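Long-range contacts in ribonuclease P protein component 3 (PDB 3WYZ), which probably serves as one of the protein subunits of ribonuclease P, the RNA-containing enzyme that cuts the 5'-extension from precursor tRNAs: residues Thr37-Leu42 / Ala66-Thr71; Leu42-Asp47 / Thr71-Leu76; Phe122-Ala127 / Lys167-Pro172. All blocks are in the same frame, centred on the assembly; numbering follows the deposited sequence.

Contact 1: residues Thr37-Leu42 / Ala66-Thr71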
ATOM      1  N   THR A  37      -4.902  -8.507   1.856  1.00 41.21           N
ATOM      2  CA  THR A  37      -5.125  -7.406   2.782  1.00 42.15           C
ATOM      3  C   THR A  37      -6.539  -7.456   3.367  1.00 44.59           C
ATOM      4  O   THR A  37      -7.527  -7.495   2.631  1.00 42.69           O
ATOM      5  CB  THR A  37      -4.912  -6.055   2.074  1.00 41.69           C
ATOM      6  OG1 THR A  37      -3.558  -5.974   1.596  1.00 40.38           O
ATOM      7  CG2 THR A  37      -5.186  -4.899   3.026  1.00 41.56           C
ATOM      8  N   LYS A  38      -6.623  -7.480   4.694  1.00 48.34           N
ATOM      9  CA  LYS A  38      -7.900  -7.384   5.385  1.00 53.11           C
ATOM     10  C   LYS A  38      -8.172  -5.914   5.686  1.00 51.84           C
ATOM     11  O   LYS A  38      -7.417  -5.271   6.413  1.00 51.75           O
ATOM     12  CB  LYS A  38      -7.877  -8.189   6.686  1.00 56.79           C
ATOM     13  CG  LYS A  38      -9.195  -8.183   7.448  1.00 59.61           C
ATOM     14  CD  LYS A  38      -8.997  -8.557   8.908  1.00 62.28           C
ATOM     15  CE  LYS A  38     -10.322  -8.618   9.657  1.00 64.23           C
ATOM     16  NZ  LYS A  38     -11.012  -7.302   9.738  1.00 67.61           N
ATOM     17  N   LYS A  39      -9.248  -5.389   5.115  1.00 54.12           N
ATOM     18  CA  LYS A  39      -9.643  -4.006   5.332  1.00 57.64           C
ATOM     19  C   LYS A  39     -10.320  -3.895   6.695  1.00 59.98           C
ATOM     20  O   LYS A  39     -11.210  -4.684   7.017  1.00 63.37           O
ATOM     21  CB  LYS A  39     -10.575  -3.552   4.211  1.00 59.33           C
ATOM     22  CG  LYS A  39     -10.753  -2.047   4.110  1.00 63.03           C
ATOM     23  CD  LYS A  39     -11.282  -1.655   2.738  1.00 64.65           C
ATOM     24  CE  LYS A  39     -11.560  -0.165   2.651  1.00 66.58           C
ATOM     25  NZ  LYS A  39     -11.913   0.257   1.268  1.00 68.66           N
ATOM     26  N   LEU A  40      -9.887  -2.925   7.496  1.00 61.51           N
ATOM     27  CA  LEU A  40     -10.337  -2.807   8.881  1.00 62.20           C
ATOM     28  C   LEU A  40     -10.734  -1.376   9.253  1.00 62.45           C
ATOM     29  O   LEU A  40      -9.881  -0.498   9.377  1.00 58.26           O
ATOM     30  CB  LEU A  40      -9.236  -3.302   9.813  1.00 64.56           C
ATOM     31  CG  LEU A  40      -9.524  -3.288  11.312  1.00 66.44           C
ATOM     32  CD1 LEU A  40     -10.866  -3.945  11.621  1.00 69.32           C
ATOM     33  CD2 LEU A  40      -8.396  -3.977  12.067  1.00 67.66           C
ATOM     34  N   VAL A  41     -12.038  -1.168   9.447  1.00 66.53           N
ATOM     35  CA  VAL A  41     -12.596   0.141   9.793  1.00 68.49           C
ATOM     36  C   VAL A  41     -12.786   0.238  11.302  1.00 70.67           C
ATOM     37  O   VAL A  41     -13.478  -0.592  11.894  1.00 75.25           O
ATOM     38  CB  VAL A  41     -13.951   0.372   9.100  1.00 70.50           C
ATOM     39  CG1 VAL A  41     -14.368   1.834   9.219  1.00 70.22           C
ATOM     40  CG2 VAL A  41     -13.888  -0.061   7.635  1.00 70.61           C
ATOM     41  N   LEU A  42     -12.180   1.254  11.915  1.00 72.18           N
ATOM     42  CA  LEU A  42     -12.148   1.381  13.372  1.00 75.78           C
ATOM     43  C   LEU A  42     -12.580   2.762  13.873  1.00 79.99           C
ATOM     44  O   LEU A  42     -12.063   3.783  13.421  1.00 78.36           O
ATOM     45  CB  LEU A  42     -10.738   1.073  13.885  1.00 74.80           C
ATOM     46  CG  LEU A  42     -10.462  -0.303  14.504  1.00 76.05           C
ATOM     47  CD1 LEU A  42     -11.123  -1.439  13.738  1.00 74.72           C
ATOM     48  CD2 LEU A  42      -8.959  -0.527  14.620  1.00 77.68           C
ATOM     49  N   ALA A  66      -1.814  -8.771   5.173  1.00 44.53           N
ATOM     50  CA  ALA A  66      -1.650  -7.377   5.586  1.00 44.79           C
ATOM     51  C   ALA A  66      -2.928  -6.873   6.239  1.00 46.09           C
ATOM     52  O   ALA A  66      -4.022  -7.355   5.948  1.00 48.70           O
ATOM     53  CB  ALA A  66      -1.292  -6.514   4.401  1.00 43.68           C
ATOM     54  N   LEU A  67      -2.781  -5.900   7.127  1.00 48.42           N
ATOM     55  CA  LEU A  67      -3.909  -5.297   7.808  1.00 51.35           C
ATOM     56  C   LEU A  67      -4.006  -3.823   7.421  1.00 51.96           C
ATOM     57  O   LEU A  67      -3.110  -3.034   7.738  1.00 58.56           O
ATOM     58  CB  LEU A  67      -3.726  -5.443   9.316  1.00 54.08           C
ATOM     59  CG  LEU A  67      -4.928  -5.119  10.198  1.00 57.75           C
ATOM     60  CD1 LEU A  67      -6.057  -6.116   9.967  1.00 58.37           C
ATOM     61  CD2 LEU A  67      -4.492  -5.117  11.656  1.00 59.06           C
ATOM     62  N   LEU A  68      -5.083  -3.456   6.733  1.00 49.53           N
ATOM     63  CA  LEU A  68      -5.281  -2.075   6.295  1.00 49.77           C
ATOM     64  C   LEU A  68      -6.209  -1.328   7.247  1.00 49.46           C
ATOM     65  O   LEU A  68      -7.409  -1.604   7.301  1.00 47.68           O
ATOM     66  CB  LEU A  68      -5.839  -2.033   4.870  1.00 48.35           C
ATOM     67  CG  LEU A  68      -6.202  -0.642   4.332  1.00 50.16           C
ATOM     68  CD1 LEU A  68      -4.960   0.212   4.143  1.00 51.13           C
ATOM     69  CD2 LEU A  68      -6.980  -0.763   3.033  1.00 50.27           C
ATOM     70  N   LEU A  69      -5.644  -0.374   7.980  1.00 50.32           N
ATOM     71  CA  LEU A  69      -6.406   0.435   8.920  1.00 53.39           C
ATOM     72  C   LEU A  69      -6.964   1.671   8.229  1.00 55.25           C
ATOM     73  O   LEU A  69      -6.209   2.481   7.686  1.00 50.57           O
ATOM     74  CB  LEU A  69      -5.530   0.872  10.098  1.00 53.81           C
ATOM     75  CG  LEU A  69      -4.821  -0.217  10.900  1.00 55.35           C
ATOM     76  CD1 LEU A  69      -4.087   0.418  12.076  1.00 56.85           C
ATOM     77  CD2 LEU A  69      -5.791  -1.293  11.377  1.00 57.44           C
ATOM     78  N   VAL A  70      -8.288   1.804   8.245  1.00 59.51           N
ATOM     79  CA  VAL A  70      -8.946   3.031   7.807  1.00 63.24           C
ATOM     80  C   VAL A  70      -9.643   3.645   9.026  1.00 65.03           C
ATOM     81  O   VAL A  70     -10.492   3.015   9.659  1.00 63.32           O
ATOM     82  CB  VAL A  70      -9.915   2.784   6.626  1.00 64.88           C
ATOM     83  CG1 VAL A  70      -9.252   1.914   5.563  1.00 65.08           C
ATOM     84  CG2 VAL A  70     -11.209   2.132   7.075  1.00 66.67           C
ATOM     85  N   THR A  71      -9.244   4.863   9.377  1.00 68.67           N
ATOM     86  CA  THR A  71      -9.744   5.525  10.581  1.00 72.02           C
ATOM     87  C   THR A  71      -9.388   7.010  10.587  1.00 71.47           C
ATOM     88  O   THR A  71      -8.538   7.460   9.816  1.00 69.07           O
ATOM     89  CB  THR A  71      -9.191   4.860  11.865  1.00 74.41           C
ATOM     90  OG1 THR A  71      -9.703   5.536  13.019  1.00 81.28           O
ATOM     91  CG2 THR A  71      -7.668   4.901  11.905  1.00 74.18           C
TER
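T37-V41 and A66-V70 run side by side as parallel strands, their axes 4.6 Å apart at closest approach and turned by 24°. The even-numbered residues K38, L40, L68 and V70 carry the ladder: each strand's N-H groups reach alternately across, from K38 N to A66 O, L68 N to K38 O, L40 N to L68 O (2.8 Å) and V70 N to L40 O. At the far end the bond from L42 N to V70 O has stretched to 3.3 Å and is weak. Side chains then divide between two faces. L40 sends CG anti to its backbone N (chi1 -179°), and its CD2 meets L67 CD1 and L69 CD2, each at 3.8 Å; it lies alongside L69 but slants across L67. L51 of helix 48-62 meets L40, while V80 of helix 74-83 meets L69. The strands, with helix 48-62 between them in sequence, form a beta-alpha-beta unit of a TIM barrel-like fold, and the face of K38, L40, L67 and L69 is the one covered by helices 48-62 and 74-83. On the other face T37, L68, V41 and V70 take over. T37 CG2 presses on L68 CB at 3.5 Å, a snug fit for two carbons, while T37 OG1 is hydrogen-bonded to D17 on the preceding strand. V70 chi1 (-46°) sets CG1 anti to the carbonyl carbon, leaving CG2 between N and C, where it meets V41 CG2 at 3.5 Å. K39 lays its CG against L68 CD2 and carries NZ onward to a salt bridge with E180.

Contact 2: residues Leu42-Asp47 / Thr71-Leu76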
ATOM      1  N   LEU A  42     -12.180   1.254  11.915  1.00 72.18           N
ATOM      2  CA  LEU A  42     -12.148   1.381  13.372  1.00 75.78           C
ATOM      3  C   LEU A  42     -12.580   2.762  13.873  1.00 79.99           C
ATOM      4  O   LEU A  42     -12.063   3.783  13.421  1.00 78.36           O
ATOM      5  CB  LEU A  42     -10.738   1.073  13.885  1.00 74.80           C
ATOM      6  CG  LEU A  42     -10.462  -0.303  14.504  1.00 76.05           C
ATOM      7  CD1 LEU A  42     -11.123  -1.439  13.738  1.00 74.72           C
ATOM      8  CD2 LEU A  42      -8.959  -0.527  14.620  1.00 77.68           C
ATOM      9  N   GLU A  43     -13.529   2.771  14.807  1.00 85.89           N
ATOM     10  CA  GLU A  43     -13.899   3.973  15.560  1.00 92.30           C
ATOM     11  C   GLU A  43     -14.620   3.569  16.865  1.00 95.94           C
ATOM     12  O   GLU A  43     -15.846   3.673  16.964  1.00 96.26           O
ATOM     13  CB  GLU A  43     -14.755   4.927  14.717  1.00 92.65           C
ATOM     14  CG  GLU A  43     -15.874   4.273  13.918  1.00 95.41           C
ATOM     15  CD  GLU A  43     -16.868   5.284  13.364  1.00 98.12           C
ATOM     16  OE1 GLU A  43     -16.562   6.498  13.354  1.00 97.86           O
ATOM     17  OE2 GLU A  43     -17.963   4.862  12.941  1.00101.31           O
ATOM     18  N   ASP A  44     -13.872   3.101  17.867  1.00 96.82           N
ATOM     19  CA  ASP A  44     -12.405   3.025  17.822  1.00 97.90           C
ATOM     20  C   ASP A  44     -11.858   1.601  18.060  1.00 98.85           C
ATOM     21  O   ASP A  44     -11.987   0.762  17.169  1.00 98.66           O
ATOM     22  CB  ASP A  44     -11.752   4.118  18.700  1.00101.16           C
ATOM     23  CG  ASP A  44     -12.679   4.650  19.799  1.00102.40           C
ATOM     24  OD1 ASP A  44     -13.719   4.017  20.089  1.00100.84           O
ATOM     25  OD2 ASP A  44     -12.357   5.713  20.374  1.00104.13           O
ATOM     26  N   PRO A  45     -11.283   1.306  19.248  1.00100.09           N
ATOM     27  CA  PRO A  45     -10.340   0.186  19.252  1.00102.95           C
ATOM     28  C   PRO A  45     -10.972  -1.212  19.157  1.00105.88           C
ATOM     29  O   PRO A  45     -12.184  -1.354  19.330  1.00106.51           O
ATOM     30  CB  PRO A  45      -9.645   0.347  20.601  1.00101.67           C
ATOM     31  CG  PRO A  45     -10.724   0.868  21.490  1.00101.49           C
ATOM     32  CD  PRO A  45     -11.680   1.656  20.626  1.00100.63           C
ATOM     33  N   PRO A  46     -10.146  -2.241  18.877  1.00108.37           N
ATOM     34  CA  PRO A  46     -10.571  -3.647  18.891  1.00108.46           C
ATOM     35  C   PRO A  46     -10.740  -4.150  20.336  1.00108.06           C
ATOM     36  O   PRO A  46     -10.361  -3.417  21.249  1.00106.58           O
ATOM     37  CB  PRO A  46      -9.427  -4.361  18.163  1.00109.72           C
ATOM     38  CG  PRO A  46      -8.235  -3.501  18.381  1.00109.72           C
ATOM     39  CD  PRO A  46      -8.746  -2.093  18.431  1.00109.26           C
ATOM     40  N   ASP A  47     -11.276  -5.350  20.605  1.00109.60           N
ATOM     41  CA  ASP A  47     -11.611  -6.444  19.666  1.00109.92           C
ATOM     42  C   ASP A  47     -10.376  -7.261  19.251  1.00108.40           C
ATOM     43  O   ASP A  47     -10.321  -7.801  18.145  1.00110.51           O
ATOM     44  CB  ASP A  47     -12.412  -5.960  18.440  1.00110.92           C
ATOM     45  CG  ASP A  47     -13.271  -7.056  17.825  1.00111.63           C
ATOM     46  OD1 ASP A  47     -13.998  -7.748  18.572  1.00110.52           O
ATOM     47  OD2 ASP A  47     -13.224  -7.217  16.586  1.00113.08           O
ATOM     48  N   THR A  71      -9.244   4.863   9.377  1.00 68.67           N
ATOM     49  CA  THR A  71      -9.744   5.525  10.581  1.00 72.02           C
ATOM     50  C   THR A  71      -9.388   7.010  10.587  1.00 71.47           C
ATOM     51  O   THR A  71      -8.538   7.460   9.816  1.00 69.07           O
ATOM     52  CB  THR A  71      -9.191   4.860  11.865  1.00 74.41           C
ATOM     53  OG1 THR A  71      -9.703   5.536  13.019  1.00 81.28           O
ATOM     54  CG2 THR A  71      -7.668   4.901  11.905  1.00 74.18           C
ATOM     55  N   ARG A  72     -10.056   7.760  11.459  1.00 74.96           N
ATOM     56  CA  ARG A  72      -9.783   9.184  11.639  1.00 77.85           C
ATOM     57  C   ARG A  72      -9.330   9.462  13.071  1.00 77.68           C
ATOM     58  O   ARG A  72      -9.637  10.513  13.633  1.00 81.73           O
ATOM     59  CB  ARG A  72     -11.029  10.016  11.301  1.00 81.85           C
ATOM     60  CG  ARG A  72     -11.511   9.894   9.861  1.00 86.20           C
ATOM     61  CD  ARG A  72     -10.425  10.278   8.863  1.00 88.89           C
ATOM     62  NE  ARG A  72     -10.976  10.800   7.614  1.00 90.89           N
ATOM     63  CZ  ARG A  72     -11.396  12.051   7.431  1.00 93.24           C
ATOM     64  NH1 ARG A  72     -11.346  12.943   8.418  1.00 94.02           N
ATOM     65  NH2 ARG A  72     -11.877  12.412   6.247  1.00 94.03           N
ATOM     66  N   LYS A  73      -8.595   8.518  13.654  1.00 76.29           N
ATOM     67  CA  LYS A  73      -8.090   8.658  15.017  1.00 78.28           C
ATOM     68  C   LYS A  73      -6.642   8.184  15.085  1.00 77.16           C
ATOM     69  O   LYS A  73      -6.388   6.982  15.119  1.00 79.46           O
ATOM     70  CB  LYS A  73      -8.962   7.864  15.992  1.00 81.11           C
ATOM     71  CG  LYS A  73     -10.369   8.423  16.140  1.00 83.99           C
ATOM     72  CD  LYS A  73     -11.244   7.543  17.015  1.00 87.41           C
ATOM     73  CE  LYS A  73     -12.679   8.047  17.025  1.00 89.68           C
ATOM     74  NZ  LYS A  73     -13.540   7.280  17.966  1.00 90.81           N
ATOM     75  N   PRO A  74      -5.683   9.132  15.089  1.00 76.21           N
ATOM     76  CA  PRO A  74      -4.248   8.837  15.163  1.00 76.22           C
ATOM     77  C   PRO A  74      -3.839   7.865  16.275  1.00 77.62           C
ATOM     78  O   PRO A  74      -2.950   7.035  16.072  1.00 79.53           O
ATOM     79  CB  PRO A  74      -3.638  10.216  15.409  1.00 76.34           C
ATOM     80  CG  PRO A  74      -4.548  11.143  14.689  1.00 76.73           C
ATOM     81  CD  PRO A  74      -5.925  10.573  14.881  1.00 76.57           C
ATOM     82  N   SER A  75      -4.484   7.967  17.434  1.00 78.64           N
ATOM     83  CA  SER A  75      -4.161   7.120  18.588  1.00 80.89           C
ATOM     84  C   SER A  75      -4.313   5.617  18.316  1.00 78.78           C
ATOM     85  O   SER A  75      -3.651   4.800  18.954  1.00 80.41           O
ATOM     86  CB  SER A  75      -5.025   7.518  19.794  1.00 82.37           C
ATOM     87  OG  SER A  75      -6.404   7.546  19.457  1.00 81.85           O
ATOM     88  N   LEU A  76      -5.183   5.260  17.375  1.00 76.92           N
ATOM     89  CA  LEU A  76      -5.405   3.855  17.013  1.00 78.08           C
ATOM     90  C   LEU A  76      -4.226   3.247  16.246  1.00 77.06           C
ATOM     91  O   LEU A  76      -3.949   2.056  16.384  1.00 74.31           O
ATOM     92  CB  LEU A  76      -6.690   3.704  16.191  1.00 78.57           C
ATOM     93  CG  LEU A  76      -8.020   3.725  16.957  1.00 81.60           C
ATOM     94  CD1 LEU A  76      -8.137   4.880  17.944  1.00 84.04           C
ATOM     95  CD2 LEU A  76      -9.166   3.773  15.966  1.00 82.18           C
TER
HETATM   96  O   HOH W   1     -12.364   6.450  12.644  1.00 49.19           O
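D44 and K73 meet at the surface where two beta-alpha loops of the TIM barrel-like fold lie next to each other, one leading from strand 33-41 toward helix 48-62 and the other from strand 65-70 into helix 74-83. K73 NZ stands 3.1 Å from D44 OD2, a salt bridge whose hydrogen bond is weak; D44 OD1, at 3.9 Å from the same NZ, is the more distant oxygen, so the ammonium sits unevenly on the carboxylate. The two side chains cross obliquely, and the lysine's methylenes take part as well, its CD lying 3.9 Å from D44 CB. K73 reaches this far because its chain is extended beyond CG. An alanine here would probably leave the D44 carboxylate without its cationic mate and the CB of D44 without the methylene that packs against it. E43, joined to D44 by a cis peptide bond, holds its carboxylate farther from the ammonium, near enough to add perhaps a diffuse attraction. Beside the charged pair is the apolar side chain of L76, in the first turn of helix 74-83. Both its methyls rest on D44 CB, and CD2 also touches L42 CB, at 3.8 Å. The backbone bond from L76 N to K73 O ties this leucine to the residue that makes the salt bridge. Farther out, in the turn before the helix, T71 OG1 accepts a weak bond from K73 N. Beside it a water joins the two loops, donating to L42 O at 2.8 Å and accepting from R72 N at 2.9 Å.

Contact 3: residues Phe122-Ala127 / Lys167-Pro172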
ATOM      1  N   PHE A 122       1.212  14.781   0.715  1.00 44.57           N
ATOM      2  CA  PHE A 122       2.589  14.343   0.892  1.00 44.04           C
ATOM      3  C   PHE A 122       3.477  15.519   0.506  1.00 44.26           C
ATOM      4  O   PHE A 122       3.241  16.169  -0.514  1.00 45.47           O
ATOM      5  CB  PHE A 122       2.858  13.135  -0.010  1.00 42.45           C
ATOM      6  CG  PHE A 122       4.007  12.276   0.430  1.00 40.23           C
ATOM      7  CD1 PHE A 122       3.878  11.436   1.523  1.00 40.26           C
ATOM      8  CD2 PHE A 122       5.207  12.273  -0.273  1.00 40.17           C
ATOM      9  CE1 PHE A 122       4.925  10.632   1.922  1.00 38.85           C
ATOM     10  CE2 PHE A 122       6.259  11.464   0.120  1.00 38.06           C
ATOM     11  CZ  PHE A 122       6.115  10.643   1.217  1.00 39.30           C
ATOM     12  N   ASP A 123       4.483  15.792   1.330  1.00 44.25           N
ATOM     13  CA  ASP A 123       5.350  16.953   1.155  1.00 44.78           C
ATOM     14  C   ASP A 123       6.771  16.655   1.644  1.00 43.84           C
ATOM     15  O   ASP A 123       7.051  15.550   2.114  1.00 40.63           O
ATOM     16  CB  ASP A 123       4.757  18.158   1.903  1.00 47.15           C
ATOM     17  CG  ASP A 123       4.479  17.869   3.380  1.00 49.59           C
ATOM     18  OD1 ASP A 123       4.922  16.818   3.901  1.00 50.03           O
ATOM     19  OD2 ASP A 123       3.808  18.707   4.026  1.00 52.56           O
ATOM     20  N   HIS A 124       7.661  17.637   1.517  1.00 42.73           N
ATOM     21  CA  HIS A 124       9.040  17.508   1.995  1.00 45.62           C
ATOM     22  C   HIS A 124       9.118  16.974   3.425  1.00 45.87           C
ATOM     23  O   HIS A 124       9.986  16.148   3.727  1.00 47.57           O
ATOM     24  CB  HIS A 124       9.770  18.853   1.907  1.00 47.21           C
ATOM     25  CG  HIS A 124      10.086  19.281   0.505  1.00 48.91           C
ATOM     26  ND1 HIS A 124      11.212  18.857  -0.169  1.00 49.33           N
ATOM     27  CD2 HIS A 124       9.425  20.102  -0.347  1.00 49.53           C
ATOM     28  CE1 HIS A 124      11.231  19.394  -1.378  1.00 50.13           C
ATOM     29  NE2 HIS A 124      10.158  20.153  -1.511  1.00 51.34           N
ATOM     30  N   THR A 125       8.213  17.440   4.290  1.00 44.84           N
ATOM     31  CA  THR A 125       8.173  17.026   5.695  1.00 45.68           C
ATOM     32  C   THR A 125       7.853  15.534   5.841  1.00 44.69           C
ATOM     33  O   THR A 125       8.603  14.793   6.471  1.00 42.70           O
ATOM     34  CB  THR A 125       7.131  17.848   6.494  1.00 47.01           C
ATOM     35  OG1 THR A 125       7.474  19.239   6.448  1.00 47.80           O
ATOM     36  CG2 THR A 125       7.057  17.395   7.957  1.00 45.52           C
ATOM     37  N   LEU A 126       6.735  15.100   5.263  1.00 45.79           N
ATOM     38  CA  LEU A 126       6.330  13.694   5.348  1.00 43.82           C
ATOM     39  C   LEU A 126       7.285  12.776   4.601  1.00 42.14           C
ATOM     40  O   LEU A 126       7.531  11.646   5.035  1.00 43.70           O
ATOM     41  CB  LEU A 126       4.918  13.502   4.808  1.00 45.76           C
ATOM     42  CG  LEU A 126       3.779  14.107   5.628  1.00 47.41           C
ATOM     43  CD1 LEU A 126       2.483  14.135   4.833  1.00 48.17           C
ATOM     44  CD2 LEU A 126       3.598  13.326   6.916  1.00 48.65           C
ATOM     45  N   ALA A 127       7.822  13.260   3.483  1.00 40.21           N
ATOM     46  CA  ALA A 127       8.768  12.479   2.686  1.00 41.87           C
ATOM     47  C   ALA A 127      10.020  12.196   3.497  1.00 42.17           C
ATOM     48  O   ALA A 127      10.523  11.068   3.499  1.00 42.06           O
ATOM     49  CB  ALA A 127       9.122  13.207   1.396  1.00 41.30           C
ATOM     50  N   LYS A 167      11.143   9.689  -4.612  1.00 41.19           N
ATOM     51  CA  LYS A 167      12.399   9.445  -5.300  1.00 44.49           C
ATOM     52  C   LYS A 167      13.548  10.274  -4.719  1.00 44.53           C
ATOM     53  O   LYS A 167      14.657   9.756  -4.526  1.00 41.82           O
ATOM     54  CB  LYS A 167      12.241   9.722  -6.792  1.00 46.51           C
ATOM     55  CG  LYS A 167      13.392   9.216  -7.646  1.00 49.62           C
ATOM     56  CD  LYS A 167      14.131  10.358  -8.314  1.00 54.53           C
ATOM     57  CE  LYS A 167      14.996   9.872  -9.468  1.00 57.62           C
ATOM     58  NZ  LYS A 167      15.259  10.964 -10.450  1.00 60.47           N
ATOM     59  N   LYS A 168      13.274  11.549  -4.431  1.00 43.56           N
ATOM     60  CA  LYS A 168      14.287  12.458  -3.902  1.00 44.86           C
ATOM     61  C   LYS A 168      14.728  12.065  -2.493  1.00 44.94           C
ATOM     62  O   LYS A 168      15.914  12.073  -2.185  1.00 43.59           O
ATOM     63  CB  LYS A 168      13.763  13.897  -3.886  1.00 49.16           C
ATOM     64  CG  LYS A 168      14.857  14.944  -3.712  1.00 51.09           C
ATOM     65  CD  LYS A 168      14.284  16.337  -3.536  1.00 54.38           C
ATOM     66  CE  LYS A 168      13.739  16.907  -4.838  1.00 57.19           C
ATOM     67  NZ  LYS A 168      12.663  17.909  -4.583  1.00 59.49           N
ATOM     68  N   TYR A 169      13.767  11.718  -1.643  1.00 45.05           N
ATOM     69  CA  TYR A 169      14.055  11.350  -0.259  1.00 45.56           C
ATOM     70  C   TYR A 169      14.382   9.862  -0.080  1.00 45.28           C
ATOM     71  O   TYR A 169      14.585   9.402   1.037  1.00 43.65           O
ATOM     72  CB  TYR A 169      12.883  11.758   0.637  1.00 45.75           C
ATOM     73  CG  TYR A 169      12.851  13.241   0.911  1.00 47.28           C
ATOM     74  CD1 TYR A 169      12.182  14.113   0.060  1.00 47.90           C
ATOM     75  CD2 TYR A 169      13.510  13.776   2.016  1.00 48.47           C
ATOM     76  CE1 TYR A 169      12.161  15.475   0.304  1.00 47.30           C
ATOM     77  CE2 TYR A 169      13.497  15.138   2.264  1.00 47.59           C
ATOM     78  CZ  TYR A 169      12.820  15.979   1.410  1.00 46.56           C
ATOM     79  OH  TYR A 169      12.800  17.325   1.659  1.00 48.48           O
ATOM     80  N   ARG A 170      14.429   9.114  -1.179  1.00 46.55           N
ATOM     81  CA  ARG A 170      14.760   7.689  -1.145  1.00 46.63           C
ATOM     82  C   ARG A 170      13.829   6.927  -0.202  1.00 43.70           C
ATOM     83  O   ARG A 170      14.275   6.150   0.635  1.00 43.66           O
ATOM     84  CB  ARG A 170      16.239   7.484  -0.778  1.00 51.72           C
ATOM     85  CG  ARG A 170      17.199   8.339  -1.595  1.00 55.82           C
ATOM     86  CD  ARG A 170      18.572   7.697  -1.739  1.00 62.05           C
ATOM     87  NE  ARG A 170      18.564   6.571  -2.681  1.00 67.89           N
ATOM     88  CZ  ARG A 170      19.647   5.888  -3.074  1.00 71.87           C
ATOM     89  NH1 ARG A 170      20.861   6.202  -2.619  1.00 72.79           N
ATOM     90  NH2 ARG A 170      19.516   4.880  -3.936  1.00 71.34           N
ATOM     91  N   VAL A 171      12.528   7.167  -0.344  1.00 40.82           N
ATOM     92  CA  VAL A 171      11.525   6.507   0.488  1.00 38.70           C
ATOM     93  C   VAL A 171      11.186   5.178  -0.178  1.00 40.33           C
ATOM     94  O   VAL A 171      11.066   5.127  -1.401  1.00 40.62           O
ATOM     95  CB  VAL A 171      10.231   7.342   0.618  1.00 37.95           C
ATOM     96  CG1 VAL A 171       9.243   6.661   1.562  1.00 38.79           C
ATOM     97  CG2 VAL A 171      10.536   8.747   1.107  1.00 38.61           C
ATOM     98  N   PRO A 172      11.046   4.096   0.609  1.00 39.84           N
ATOM     99  CA  PRO A 172      10.616   2.844  -0.018  1.00 40.89           C
ATOM    100  C   PRO A 172       9.229   2.990  -0.635  1.00 41.68           C
ATOM    101  O   PRO A 172       8.439   3.816  -0.180  1.00 43.44           O
ATOM    102  CB  PRO A 172      10.584   1.848   1.149  1.00 40.72           C
ATOM    103  CG  PRO A 172      11.460   2.450   2.208  1.00 41.64           C
ATOM    104  CD  PRO A 172      11.319   3.935   2.050  1.00 40.16           C
TER
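Y169, H124 and A127 make up most of this contact, with the tyrosine reaching across to the other two. Its hydroxyl meets H124 ND1 at 2.9 Å, in a hydrogen bond whose donor could be either partner; the hydroxyl lies at the edge of the imidazole, in its plane, and ND1 likewise at the edge of the tyrosine ring. The rings meet rim to rim, their planes at 72°, and the side chains cross at about a right angle. With CG anti to the carbonyl carbon (chi1 -71°), the H124 ring is carried to the tyrosine hydroxyl. Farther back along the tyrosine ring, A127 CB approaches CD1 obliquely at 3.5 Å. In the TIM barrel-like fold this pairing sets the first turn of helix 124-133 against the end of helix 149-168. Both helix ends are capped: D123 OD1 takes the N-H of L126 at 2.8 Å as the N-cap, and R170, with positive phi, closes the other helix in a Schellman motif. The chain then turns inward to V171, whose CG2 lies 3.3 Å from A127 O and whose side chain also touches A130 and A131, one turn further along helix 124-133. I137, on strand 136-140, touches V171 too. K168 NZ approaches the imidazole at CE1, 3.8 Å away, and stands 4.6 Å from H124 NE2, a nearness that would probably disfavour a positive charge on the imidazole.

The three contacts differ in burial: contacts 1 and 3 are partly buried and contact 2 lies at the surface. Contact 1 rests on a regular backbone ladder with leucines and valines on its two faces. Contact 2 continues the same two chain segments past the strand ends, sharing L42 and T71, with its centre about 10 Å from that of contact 1; there strand pairing gives way to a salt bridge, a bridging water and one buried leucine. Contact 3, its centre 24 Å or more from the other two, joins different elements, two helix ends, and relies on a histidine-tyrosine hydrogen bond, with an alanine and a valine packed nearby.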